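Long-range contact in pyridine nucleotide-disulphide oxidoreductase dimerisation region (Escherichia coli BL21, PDB 6KYY), which is an FAD-containing disulfide reductase of the pyridine nucleotide-disulfide oxidoreductase family, induced by hypochlorous acid and probably involved in resistance to reactive chlorine species: residues R203-L216 with M341-E353. Numbering follows the deposited sequence.
Sequences REDRDIADNIATIL and MTPPLSRVGMTEE
The carboxylate of D205 spans the first two backbone N-H groups of helix 352-358: OD2 accepts from E352 N at 2.7 Å and OD1 from E353 N at 2.9 Å. Each oxygen uses its syn lone pair, so the short, forked aspartate is gripped through both oxygens. T351 is the N-cap, its OG1 capping a backbone N further on in the helix, while its CB lies 3.5 Å from D205 OD2.

Beside this, E204 OE1 forms a salt bridge with R347 NE (2.7 Å), although the N-H points poorly and the bond is weak. The carboxylate and guanidinium planes stand 77° apart. Bends at chi2 (-116°) and chi3 (-56°) turn the R347 guanidinium toward the end of its own strand, where NH1 donates to G349 O; T351 CG2 lies over the rim of one guanidinium face. Y337 OH and Y175 OH both hydrogen-bond E204 OE2, which would limit rotation of the carboxylate and leave OE1 for R347.

Further along, branched isoleucines present methyls from helix 206-218. I212 CG2 lies 3.5 Å from M341 SD, the flexible thioether crossing at about a right angle, and I212 CD1 meets L345 CG at 3.9 Å. I215 CD1 meets P343 CD at 3.8 Å, an apolar carbon of a rigid, cis-linked ring.

K386 bridges the close acidic pair D207 and E352. Helix 206-218 and the residues leading into it thus meet the dimerisation region through an apolar patch and a charged one, where two N-H donors and the N-terminal end of helix 352-358 would probably favour D205 as an anion.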
loop_
_atom_site.group_PDB
_atom_site.type_symbol
_atom_site.label_atom_id
_atom_site.label_comp_id
_atom_site.label_asym_id
_atom_site.label_seq_id
_atom_site.Cartn_x
_atom_site.Cartn_y
_atom_site.Cartn_z
ATOM N N ARG B 203 21.164 -14.051 0.061
ATOM C CA ARG B 203 20.466 -14.037 1.340
ATOM C C ARG B 203 18.975 -14.316 1.208
ATOM O O ARG B 203 18.290 -14.441 2.230
ATOM C CB ARG B 203 20.671 -12.691 2.044
ATOM C CG ARG B 203 21.951 -12.606 2.860
ATOM C CD ARG B 203 22.027 -11.298 3.630
ATOM N NE ARG B 203 22.103 -10.143 2.739
ATOM C CZ ARG B 203 23.060 -9.222 2.789
ATOM N NH1 ARG B 203 23.049 -8.205 1.939
ATOM N NH2 ARG B 203 24.029 -9.318 3.690
ATOM N N GLU B 204 18.457 -14.418 -0.012
ATOM C CA GLU B 204 17.055 -14.712 -0.250
ATOM C C GLU B 204 16.897 -16.161 -0.700
ATOM O O GLU B 204 17.870 -16.898 -0.879
ATOM C CB GLU B 204 16.474 -13.750 -1.287
ATOM C CG GLU B 204 16.781 -12.284 -1.025
ATOM C CD GLU B 204 15.952 -11.706 0.104
ATOM O OE1 GLU B 204 14.962 -12.350 0.507
ATOM O OE2 GLU B 204 16.288 -10.603 0.587
ATOM N N ASP B 205 15.647 -16.574 -0.886
ATOM C CA ASP B 205 15.373 -17.906 -1.400
ATOM C C ASP B 205 15.673 -17.969 -2.891
ATOM O O ASP B 205 15.641 -16.960 -3.599
ATOM C CB ASP B 205 13.915 -18.288 -1.147
ATOM C CG ASP B 205 13.702 -18.894 0.222
ATOM O OD1 ASP B 205 14.570 -19.672 0.670
ATOM O OD2 ASP B 205 12.665 -18.591 0.849
ATOM N N ARG B 206 15.972 -19.178 -3.371
ATOM C CA ARG B 206 16.248 -19.346 -4.792
ATOM C C ARG B 206 14.997 -19.135 -5.636
ATOM O O ARG B 206 15.092 -18.631 -6.760
ATOM C CB ARG B 206 16.844 -20.730 -5.055
ATOM C CG ARG B 206 18.277 -20.902 -4.561
ATOM C CD ARG B 206 19.196 -19.819 -5.109
ATOM N NE ARG B 206 19.342 -18.703 -4.177
ATOM C CZ ARG B 206 19.806 -17.503 -4.512
ATOM N NH1 ARG B 206 20.178 -17.257 -5.760
ATOM N NH2 ARG B 206 19.898 -16.550 -3.596
ATOM N N ASP B 207 13.823 -19.497 -5.112
ATOM C CA ASP B 207 12.598 -19.362 -5.894
ATOM C C ASP B 207 12.247 -17.898 -6.133
ATOM O O ASP B 207 11.761 -17.541 -7.213
ATOM C CB ASP B 207 11.442 -20.088 -5.203
ATOM C CG ASP B 207 11.413 -19.851 -3.708
ATOM O OD1 ASP B 207 11.785 -20.774 -2.953
ATOM O OD2 ASP B 207 11.014 -18.746 -3.288
ATOM N N ILE B 208 12.488 -17.034 -5.149
ATOM C CA ILE B 208 12.241 -15.609 -5.347
ATOM C C ILE B 208 13.428 -14.915 -6.013
ATOM O O ILE B 208 13.237 -13.935 -6.740
ATOM C CB ILE B 208 11.874 -14.923 -4.020
ATOM C CG1 ILE B 208 12.957 -15.147 -2.962
ATOM C CG2 ILE B 208 10.527 -15.418 -3.520
ATOM C CD1 ILE B 208 12.776 -14.295 -1.725
ATOM N N ALA B 209 14.652 -15.398 -5.783
ATOM C CA ALA B 209 15.797 -14.865 -6.514
ATOM C C ALA B 209 15.683 -15.169 -8.001
ATOM O O ALA B 209 16.006 -14.323 -8.843
ATOM C CB ALA B 209 17.099 -15.433 -5.950
ATOM N N ASP B 210 15.227 -16.376 -8.342
ATOM C CA ASP B 210 14.993 -16.708 -9.743
ATOM C C ASP B 210 13.905 -15.826 -10.339
ATOM O O ASP B 210 14.023 -15.369 -11.481
ATOM C CB ASP B 210 14.618 -18.184 -9.883
ATOM C CG ASP B 210 15.794 -19.110 -9.652
ATOM O OD1 ASP B 210 15.563 -20.299 -9.343
ATOM O OD2 ASP B 210 16.948 -18.649 -9.774
ATOM N N ASN B 211 12.839 -15.572 -9.577
ATOM C CA ASN B 211 11.761 -14.721 -10.070
ATOM C C ASN B 211 12.248 -13.298 -10.315
ATOM O O ASN B 211 11.868 -12.665 -11.307
ATOM C CB ASN B 211 10.594 -14.728 -9.084
ATOM C CG ASN B 211 9.283 -14.310 -9.726
ATOM O OD1 ASN B 211 9.212 -13.297 -10.422
ATOM N ND2 ASN B 211 8.235 -15.091 -9.492
ATOM N N ILE B 212 13.094 -12.779 -9.424
ATOM C CA ILE B 212 13.615 -11.427 -9.596
ATOM C C ILE B 212 14.524 -11.356 -10.818
ATOM O O ILE B 212 14.496 -10.377 -11.574
ATOM C CB ILE B 212 14.341 -10.969 -8.318
ATOM C CG1 ILE B 212 13.336 -10.749 -7.185
ATOM C CG2 ILE B 212 15.137 -9.703 -8.574
ATOM C CD1 ILE B 212 13.977 -10.461 -5.848
ATOM N N ALA B 213 15.328 -12.399 -11.041
ATOM C CA ALA B 213 16.246 -12.395 -12.176
ATOM C C ALA B 213 15.494 -12.373 -13.502
ATOM O O ALA B 213 15.884 -11.655 -14.430
ATOM C CB ALA B 213 17.173 -13.607 -12.105
ATOM N N THR B 214 14.410 -13.149 -13.612
ATOM C CA THR B 214 13.663 -13.181 -14.867
ATOM C C THR B 214 12.852 -11.908 -15.077
ATOM O O THR B 214 12.686 -11.466 -16.219
ATOM C CB THR B 214 12.747 -14.405 -14.920
ATOM O OG1 THR B 214 11.650 -14.229 -14.016
ATOM C CG2 THR B 214 13.511 -15.668 -14.555
ATOM N N ILE B 215 12.331 -11.313 -14.000
ATOM C CA ILE B 215 11.686 -10.008 -14.124
ATOM C C ILE B 215 12.686 -8.978 -14.629
ATOM O O ILE B 215 12.377 -8.165 -15.509
ATOM C CB ILE B 215 11.064 -9.581 -12.781
ATOM C CG1 ILE B 215 9.859 -10.455 -12.436
ATOM C CG2 ILE B 215 10.651 -8.116 -12.823
ATOM C CD1 ILE B 215 9.234 -10.119 -11.097
ATOM N N LEU B 216 13.907 -9.007 -14.091
ATOM C CA LEU B 216 14.942 -8.087 -14.545
ATOM C C LEU B 216 15.461 -8.456 -15.930
ATOM O O LEU B 216 15.818 -7.568 -16.711
ATOM C CB LEU B 216 16.094 -8.055 -13.541
ATOM C CG LEU B 216 15.832 -7.331 -12.220
ATOM C CD1 LEU B 216 17.059 -7.389 -11.323
ATOM C CD2 LEU B 216 15.424 -5.895 -12.479
ATOM N N MET B 341 12.161 -2.557 -6.339
ATOM C CA MET B 341 12.138 -2.775 -7.778
ATOM C C MET B 341 10.754 -2.476 -8.333
ATOM O O MET B 341 10.006 -1.662 -7.782
ATOM C CB MET B 341 12.495 -4.216 -8.136
ATOM C CG MET B 341 13.885 -4.669 -7.795
ATOM S SD MET B 341 14.014 -6.393 -8.290
ATOM C CE MET B 341 12.660 -7.105 -7.363
ATOM N N THR B 342 10.412 -3.156 -9.425
ATOM C CA THR B 342 9.057 -3.163 -9.969
ATOM C C THR B 342 8.804 -4.575 -10.483
ATOM O O THR B 342 9.304 -4.948 -11.556
ATOM C CB THR B 342 8.881 -2.130 -11.080
ATOM O OG1 THR B 342 9.210 -0.827 -10.581
ATOM C CG2 THR B 342 7.445 -2.128 -11.583
ATOM N N PRO B 343 8.050 -5.398 -9.738
ATOM C CA PRO B 343 7.415 -5.079 -8.456
ATOM C C PRO B 343 8.363 -5.217 -7.264
ATOM O O PRO B 343 9.290 -6.025 -7.311
ATOM C CB PRO B 343 6.287 -6.102 -8.375
ATOM C CG PRO B 343 6.827 -7.292 -9.093
ATOM C CD PRO B 343 7.756 -6.778 -10.165
ATOM N N PRO B 344 8.129 -4.436 -6.212
ATOM C CA PRO B 344 9.045 -4.448 -5.066
ATOM C C PRO B 344 8.996 -5.756 -4.287
ATOM O O PRO B 344 7.975 -6.445 -4.235
ATOM C CB PRO B 344 8.562 -3.271 -4.207
ATOM C CG PRO B 344 7.181 -2.962 -4.691
ATOM C CD PRO B 344 7.132 -3.356 -6.127
ATOM N N LEU B 345 10.131 -6.087 -3.669
ATOM C CA LEU B 345 10.309 -7.311 -2.892
ATOM C C LEU B 345 10.365 -6.943 -1.414
ATOM O O LEU B 345 11.337 -6.333 -0.960
ATOM C CB LEU B 345 11.584 -8.040 -3.321
ATOM C CG LEU B 345 11.943 -9.394 -2.695
ATOM C CD1 LEU B 345 12.801 -9.235 -1.441
ATOM C CD2 LEU B 345 10.696 -10.226 -2.404
ATOM N N SER B 346 9.335 -7.327 -0.666
ATOM C CA SER B 346 9.253 -7.062 0.762
ATOM C C SER B 346 9.351 -8.367 1.541
ATOM O O SER B 346 8.883 -9.415 1.086
ATOM C CB SER B 346 7.952 -6.336 1.110
ATOM O OG SER B 346 7.949 -5.030 0.565
ATOM N N ARG B 347 9.959 -8.299 2.724
ATOM C CA ARG B 347 10.302 -9.508 3.456
ATOM C C ARG B 347 10.253 -9.263 4.957
ATOM O O ARG B 347 10.510 -8.155 5.435
ATOM C CB ARG B 347 11.695 -10.013 3.059
ATOM C CG ARG B 347 11.721 -10.813 1.771
ATOM C CD ARG B 347 12.134 -12.245 2.038
ATOM N NE ARG B 347 13.424 -12.305 2.717
ATOM C CZ ARG B 347 13.620 -12.877 3.900
ATOM N NH1 ARG B 347 12.607 -13.447 4.538
ATOM N NH2 ARG B 347 14.830 -12.882 4.444
ATOM N N VAL B 348 9.919 -10.324 5.692
ATOM C CA VAL B 348 9.999 -10.338 7.148
ATOM C C VAL B 348 10.148 -11.790 7.570
ATOM O O VAL B 348 9.679 -12.699 6.881
ATOM C CB VAL B 348 8.761 -9.665 7.797
ATOM C CG1 VAL B 348 7.504 -10.478 7.532
ATOM C CG2 VAL B 348 8.972 -9.468 9.294
ATOM N N GLY B 349 10.818 -12.010 8.697
ATOM C CA GLY B 349 11.034 -13.366 9.155
ATOM C C GLY B 349 12.080 -14.087 8.316
ATOM O O GLY B 349 12.786 -13.499 7.495
ATOM N N MET B 350 12.161 -15.395 8.533
ATOM C CA MET B 350 13.181 -16.202 7.882
ATOM C C MET B 350 12.719 -16.677 6.511
ATOM O O MET B 350 11.521 -16.790 6.236
ATOM C CB MET B 350 13.562 -17.411 8.741
ATOM C CG MET B 350 12.429 -18.026 9.540
ATOM S SD MET B 350 13.041 -19.356 10.596
ATOM C CE MET B 350 11.934 -19.228 11.996
ATOM N N THR B 351 13.695 -16.949 5.648
ATOM C CA THR B 351 13.430 -17.516 4.339
ATOM C C THR B 351 13.040 -18.987 4.469
ATOM O O THR B 351 13.110 -19.587 5.545
ATOM C CB THR B 351 14.659 -17.384 3.439
ATOM O OG1 THR B 351 15.786 -17.993 4.081
ATOM C CG2 THR B 351 14.971 -15.925 3.173
ATOM N N GLU B 352 12.621 -19.574 3.345
ATOM C CA GLU B 352 12.370 -21.009 3.334
ATOM C C GLU B 352 13.654 -21.791 3.565
ATOM O O GLU B 352 13.627 -22.852 4.198
ATOM C CB GLU B 352 11.718 -21.429 2.015
ATOM C CG GLU B 352 11.257 -22.878 1.990
ATOM C CD GLU B 352 10.882 -23.350 0.600
ATOM O OE1 GLU B 352 10.672 -22.493 -0.284
ATOM O OE2 GLU B 352 10.798 -24.579 0.392
ATOM N N GLU B 353 14.785 -21.277 3.073
ATOM C CA GLU B 353 16.067 -21.940 3.288
ATOM C C GLU B 353 16.344 -22.135 4.774
ATOM O O GLU B 353 16.687 -23.238 5.213
ATOM C CB GLU B 353 17.189 -21.131 2.634
ATOM C CG GLU B 353 17.346 -21.370 1.141
ATOM C CD GLU B 353 18.258 -22.539 0.830
ATOM O OE1 GLU B 353 19.032 -22.947 1.721
ATOM O OE2 GLU B 353 18.200 -23.051 -0.308
#